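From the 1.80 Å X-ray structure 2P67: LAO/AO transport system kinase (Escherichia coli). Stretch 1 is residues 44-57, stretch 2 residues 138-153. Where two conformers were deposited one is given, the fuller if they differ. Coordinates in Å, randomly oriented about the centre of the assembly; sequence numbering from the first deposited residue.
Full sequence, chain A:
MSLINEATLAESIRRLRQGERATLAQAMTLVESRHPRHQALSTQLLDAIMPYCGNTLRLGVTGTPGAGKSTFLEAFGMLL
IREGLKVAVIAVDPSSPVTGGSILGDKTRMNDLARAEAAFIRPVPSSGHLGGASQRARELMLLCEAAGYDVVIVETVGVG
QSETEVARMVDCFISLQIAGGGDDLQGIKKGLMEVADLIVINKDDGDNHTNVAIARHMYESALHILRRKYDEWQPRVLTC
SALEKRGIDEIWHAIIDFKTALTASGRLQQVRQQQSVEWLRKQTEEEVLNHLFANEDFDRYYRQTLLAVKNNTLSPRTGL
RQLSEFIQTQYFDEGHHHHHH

Stretch 1 44-57: QLLDAIMPYCGNTL
Stretch 2, residues 138-153: RELMLLCEAAGYDVVI

Two segments that each run from helix into strand can be joined at both their helical and their strand ends if apolar side chains join the helices and backbone hydrogen bonds join the strands. Residues 44-57 and 138-153 of the LAO/AO transport system kinase illustrate the principle, burying 782 Å² between them. Each stretch opens inside a helix that begins earlier in the chain. The first gives way to a 3-10 segment at 50-52 and a loop, and reaches a strand position at Leu-57. The second gives way to a turn at Gly-148 and becomes a strand at 151-153. The helix axes approach to 10.5 Å with 51° between their N-to-C directions. CA pairings set the register: Leu-46 CA lies 7.7 Å from Glu-139 CA, Tyr-52 CA 5.0 Å from Ala-146 CA, Cys-53 CA 5.0 Å from Glu-145 CA, and Leu-57 CA 4.7 Å from Val-151 CA.

Apolar packing dominates the helical end. Ile-49 (chi1 p, chi2 t) points toward the other helix and sets CD1 3.8 Å from Leu-143 CD2 and CB 3.9 Å from Ala-146 CB; Ala-146 presents only a methyl to it. Leu-45 (t, p) starts sideways, but its CD2 reaches 4.1 Å from CD2 of Leu-143 (m, t). Met-50 has its CA-to-CB bond directed away, yet an all-m side chain folds back and brings SD 3.7 Å from CD1 of Leu-142 (m, t). Cys-53 (m) adds a compact sulfur, SG lying 4.0 Å from Leu-142 CD2 and 4.1 Å from Ala-146 CB. Leu-46 (m, t) points toward the partner helix, its CD1 3.8 Å from Glu-139 OE2, a carboxylate oxygen satisfied elsewhere in the structure.

Polar contacts take over where the chain leaves the helix. Glu-145 (m, t, chi3 -8°) points toward the first stretch, and its OE1 accepts a hydrogen bond from Gly-54 N at 3.1 Å. Gly-54 has phi/psi of 98/5, where a CB would jam against the preceding carbonyl. Gly-148, at 90/16, meets the same restriction in a Schellman turn: Gly-148 N bonds to Glu-145 O (3.1 Å) and Tyr-149 N to Cys-144 O (3.2 Å). Buried Thr-56 (m) faces the partner with both branches in use: OG1 is 2.9 Å from Tyr-149 O, and CG2 is 3.2 Å from CG2 of Val-152 in the given one of its two conformers, short for two methyls.

Two waters complete the polar layer. Water 1 donates to Asn-55 O (2.7 Å) and Tyr-149 O (2.5 Å) and is hydrogen-bonded to Thr-56 OG1 (2.6 Å). Water 2 donates to Thr-56 O and Glu-145 OE2, each 2.8 Å away, so the second carboxylate oxygen also ties the stretches together.

The strand end is a parallel bridge. Leu-57 N donates to Asp-150 O (3.0 Å), and Val-152 N donates to Leu-57 O (2.9 Å), so Leu-57 straddles Val-151 in parallel register. Leu-57 O also receives a CA-H contact from Val-151 CA at 3.3 Å. Leu-57 (t, p) and Val-151 (t) share a sheet face, with CD2 of Leu-57 4.4 Å from CG2 of Val-151.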

# COMPACT_ATOMS: atom_id res chain seq x y z
N GLN A 44 -21.92 -23.48 11.48
CA GLN A 44 -23.18 -23.90 10.84
C GLN A 44 -24.11 -22.70 10.61
O GLN A 44 -24.72 -22.56 9.55
CB GLN A 44 -23.92 -24.90 11.73
CG GLN A 44 -23.37 -26.31 11.85
CD GLN A 44 -24.24 -27.17 12.80
OE1 GLN A 44 -25.43 -27.37 12.57
NE2 GLN A 44 -23.63 -27.66 13.87
N LEU A 45 -24.23 -21.85 11.63
CA LEU A 45 -25.10 -20.67 11.56
C LEU A 45 -24.63 -19.73 10.44
O LEU A 45 -25.44 -19.25 9.63
CB LEU A 45 -25.08 -19.91 12.90
CG LEU A 45 -25.70 -18.51 12.96
CD1 LEU A 45 -27.15 -18.57 12.53
CD2 LEU A 45 -25.58 -17.90 14.37
N LEU A 46 -23.33 -19.44 10.42
CA LEU A 46 -22.79 -18.48 9.45
C LEU A 46 -22.95 -19.01 8.03
O LEU A 46 -23.38 -18.28 7.14
CB LEU A 46 -21.35 -18.12 9.78
CG LEU A 46 -21.17 -17.23 11.03
CD1 LEU A 46 -19.73 -17.29 11.55
CD2 LEU A 46 -21.65 -15.78 10.80
N ASP A 47 -22.64 -20.30 7.81
CA ASP A 47 -22.91 -20.93 6.50
C ASP A 47 -24.38 -20.78 6.12
O ASP A 47 -24.72 -20.37 5.00
CB ASP A 47 -22.55 -22.43 6.51
CG ASP A 47 -21.06 -22.67 6.56
OD1 ASP A 47 -20.28 -21.76 6.25
OD2 ASP A 47 -20.66 -23.80 6.92
N ALA A 48 -25.26 -21.08 7.07
CA ALA A 48 -26.69 -21.08 6.78
C ALA A 48 -27.26 -19.71 6.41
O ALA A 48 -28.18 -19.62 5.60
CB ALA A 48 -27.48 -21.72 7.92
N ILE A 49 -26.70 -18.63 6.98
CA ILE A 49 -27.30 -17.32 6.75
C ILE A 49 -26.81 -16.59 5.49
O ILE A 49 -27.37 -15.56 5.12
CB ILE A 49 -27.19 -16.34 7.98
CG1 ILE A 49 -25.71 -16.02 8.31
CG2 ILE A 49 -27.98 -16.87 9.18
CD1 ILE A 49 -25.50 -14.75 9.10
N MET A 50 -25.77 -17.13 4.84
CA MET A 50 -25.16 -16.44 3.70
C MET A 50 -26.19 -15.99 2.64
O MET A 50 -26.13 -14.86 2.16
CB MET A 50 -23.98 -17.24 3.10
CG MET A 50 -22.84 -17.57 4.09
SD MET A 50 -22.27 -16.06 5.01
CE MET A 50 -21.78 -15.13 3.64
N PRO A 51 -27.16 -16.85 2.28
CA PRO A 51 -28.15 -16.40 1.27
C PRO A 51 -29.02 -15.19 1.67
O PRO A 51 -29.59 -14.55 0.78
CB PRO A 51 -29.03 -17.65 1.06
CG PRO A 51 -28.15 -18.79 1.46
CD PRO A 51 -27.40 -18.26 2.67
N TYR A 52 -29.10 -14.89 2.96
CA TYR A 52 -29.94 -13.79 3.48
C TYR A 52 -29.15 -12.48 3.64
O TYR A 52 -29.71 -11.43 3.97
CB TYR A 52 -30.57 -14.21 4.82
CG TYR A 52 -31.16 -15.61 4.78
CD1 TYR A 52 -32.32 -15.89 4.04
CD2 TYR A 52 -30.54 -16.66 5.45
CE1 TYR A 52 -32.85 -17.20 4.00
CE2 TYR A 52 -31.06 -17.96 5.40
CZ TYR A 52 -32.21 -18.22 4.67
OH TYR A 52 -32.71 -19.51 4.65
N CYS A 53 -27.85 -12.53 3.36
CA CYS A 53 -27.02 -11.33 3.46
C CYS A 53 -26.96 -10.52 2.15
O CYS A 53 -27.45 -10.97 1.10
CB CYS A 53 -25.64 -11.73 3.99
SG CYS A 53 -25.76 -12.51 5.61
N GLY A 54 -26.37 -9.31 2.18
CA GLY A 54 -26.04 -8.59 0.94
C GLY A 54 -26.99 -7.51 0.43
O GLY A 54 -26.78 -6.95 -0.66
N ASN A 55 -28.02 -7.21 1.20
CA ASN A 55 -28.97 -6.15 0.86
C ASN A 55 -29.04 -5.08 1.94
O ASN A 55 -30.11 -4.59 2.31
CB ASN A 55 -30.35 -6.75 0.59
CG ASN A 55 -30.53 -7.16 -0.88
OD1 ASN A 55 -30.58 -6.30 -1.78
ND2 ASN A 55 -30.60 -8.45 -1.12
N THR A 56 -27.86 -4.72 2.42
CA THR A 56 -27.71 -3.77 3.52
C THR A 56 -26.63 -2.76 3.11
O THR A 56 -25.58 -3.14 2.59
CB THR A 56 -27.28 -4.52 4.80
OG1 THR A 56 -28.31 -5.46 5.16
CG2 THR A 56 -27.04 -3.54 5.96
N LEU A 57 -26.91 -1.47 3.31
CA LEU A 57 -25.88 -0.45 3.11
C LEU A 57 -24.87 -0.54 4.26
O LEU A 57 -25.23 -0.38 5.43
CB LEU A 57 -26.52 0.94 3.06
CG LEU A 57 -25.58 2.16 2.93
CD1 LEU A 57 -24.71 2.10 1.68
CD2 LEU A 57 -26.37 3.45 3.02
N ARG A 138 -16.69 -8.47 10.67
CA ARG A 138 -17.34 -8.95 9.46
C ARG A 138 -18.47 -9.94 9.76
O ARG A 138 -19.56 -9.84 9.17
CB ARG A 138 -16.34 -9.57 8.50
CG ARG A 138 -15.44 -8.57 7.80
CD ARG A 138 -14.49 -9.27 6.85
NE ARG A 138 -13.32 -8.44 6.59
CZ ARG A 138 -13.09 -7.74 5.48
NH1 ARG A 138 -13.95 -7.77 4.46
NH2 ARG A 138 -11.96 -7.01 5.40
N GLU A 139 -18.21 -10.90 10.64
CA GLU A 139 -19.24 -11.88 10.99
C GLU A 139 -20.46 -11.23 11.68
O GLU A 139 -21.62 -11.55 11.37
CB GLU A 139 -18.63 -13.03 11.81
CG GLU A 139 -17.60 -13.81 10.99
CD GLU A 139 -16.85 -14.85 11.78
OE1 GLU A 139 -16.81 -14.75 13.03
OE2 GLU A 139 -16.31 -15.76 11.12
N LEU A 140 -20.21 -10.29 12.59
CA LEU A 140 -21.30 -9.60 13.25
C LEU A 140 -22.12 -8.78 12.24
O LEU A 140 -23.33 -8.73 12.34
CB LEU A 140 -20.77 -8.71 14.36
CG LEU A 140 -20.00 -9.40 15.51
CD1 LEU A 140 -19.69 -8.34 16.56
CD2 LEU A 140 -20.79 -10.54 16.15
N MET A 141 -21.43 -8.16 11.28
CA MET A 141 -22.08 -7.43 10.18
C MET A 141 -23.00 -8.35 9.37
O MET A 141 -24.14 -7.98 9.08
CB MET A 141 -21.03 -6.79 9.24
CG MET A 141 -20.27 -5.60 9.85
SD MET A 141 -18.91 -5.01 8.78
CE MET A 141 -19.86 -4.00 7.60
N LEU A 142 -22.52 -9.56 9.05
CA LEU A 142 -23.36 -10.57 8.37
C LEU A 142 -24.63 -10.90 9.16
O LEU A 142 -25.72 -10.96 8.58
CB LEU A 142 -22.56 -11.84 8.10
CG LEU A 142 -21.43 -11.80 7.07
CD1 LEU A 142 -20.84 -13.20 6.95
CD2 LEU A 142 -21.92 -11.29 5.68
N LEU A 143 -24.50 -11.06 10.48
CA LEU A 143 -25.67 -11.33 11.33
C LEU A 143 -26.67 -10.18 11.23
O LEU A 143 -27.88 -10.41 11.09
CB LEU A 143 -25.26 -11.59 12.81
CG LEU A 143 -24.53 -12.93 13.02
CD1 LEU A 143 -23.88 -12.98 14.40
CD2 LEU A 143 -25.45 -14.12 12.80
N CYS A 144 -26.18 -8.94 11.27
CA CYS A 144 -27.05 -7.79 11.12
C CYS A 144 -27.78 -7.77 9.76
O CYS A 144 -28.96 -7.41 9.68
CB CYS A 144 -26.29 -6.50 11.34
SG CYS A 144 -25.69 -6.30 13.02
N GLU A 145 -27.06 -8.18 8.71
CA GLU A 145 -27.63 -8.24 7.36
C GLU A 145 -28.75 -9.27 7.32
O GLU A 145 -29.85 -8.99 6.81
CB GLU A 145 -26.54 -8.59 6.34
CG GLU A 145 -25.58 -7.38 6.12
CD GLU A 145 -24.57 -7.59 5.02
OE1 GLU A 145 -24.45 -8.71 4.49
OE2 GLU A 145 -23.85 -6.61 4.68
N ALA A 146 -28.46 -10.45 7.86
CA ALA A 146 -29.46 -11.52 7.89
C ALA A 146 -30.68 -11.11 8.73
O ALA A 146 -31.82 -11.48 8.41
CB ALA A 146 -28.83 -12.83 8.38
N ALA A 147 -30.44 -10.30 9.77
CA ALA A 147 -31.50 -9.78 10.65
C ALA A 147 -32.37 -8.66 10.04
O ALA A 147 -33.34 -8.19 10.66
CB ALA A 147 -30.88 -9.28 11.96
N GLY A 148 -32.01 -8.21 8.84
CA GLY A 148 -32.83 -7.28 8.08
C GLY A 148 -32.54 -5.81 8.33
O GLY A 148 -33.36 -4.96 8.00
N TYR A 149 -31.39 -5.50 8.95
CA TYR A 149 -30.99 -4.11 9.11
C TYR A 149 -30.80 -3.43 7.74
O TYR A 149 -30.29 -4.04 6.81
CB TYR A 149 -29.76 -3.97 10.05
CG TYR A 149 -30.24 -4.21 11.46
CD1 TYR A 149 -30.66 -3.14 12.24
CD2 TYR A 149 -30.37 -5.50 11.96
CE1 TYR A 149 -31.16 -3.33 13.51
CE2 TYR A 149 -30.90 -5.70 13.25
CZ TYR A 149 -31.28 -4.60 14.01
OH TYR A 149 -31.81 -4.75 15.26
N ASP A 150 -31.23 -2.17 7.64
CA ASP A 150 -31.12 -1.40 6.41
C ASP A 150 -29.72 -0.84 6.22
O ASP A 150 -29.20 -0.78 5.09
CB ASP A 150 -32.12 -0.27 6.44
CG ASP A 150 -33.56 -0.77 6.39
OD1 ASP A 150 -33.96 -1.34 5.36
OD2 ASP A 150 -34.26 -0.62 7.40
N VAL A 151 -29.13 -0.43 7.35
CA VAL A 151 -27.80 0.18 7.36
C VAL A 151 -27.03 -0.45 8.52
O VAL A 151 -27.56 -0.53 9.64
CB VAL A 151 -27.88 1.70 7.62
CG1 VAL A 151 -26.47 2.34 7.68
CG2 VAL A 151 -28.74 2.38 6.54
N VAL A 152 -25.82 -0.91 8.24
CA VAL A 152 -24.89 -1.34 9.29
C VAL A 152 -23.68 -0.43 9.26
O VAL A 152 -23.06 -0.25 8.21
CB VAL A 152 -24.37 -2.79 9.10
CG1 VAL A 152 -23.59 -3.24 10.34
CG2 VAL A 152 -25.52 -3.74 8.82
N ILE A 153 -23.35 0.13 10.43
CA ILE A 153 -22.22 1.05 10.57
C ILE A 153 -21.14 0.40 11.41
O ILE A 153 -21.40 0.01 12.55
CB ILE A 153 -22.65 2.36 11.26
CG1 ILE A 153 -23.78 3.04 10.47
CG2 ILE A 153 -21.45 3.32 11.41
CD1 ILE A 153 -24.33 4.28 11.15
O HOH W 1 -30.90 -5.31 4.75
O HOH W 2 -24.77 -5.74 2.14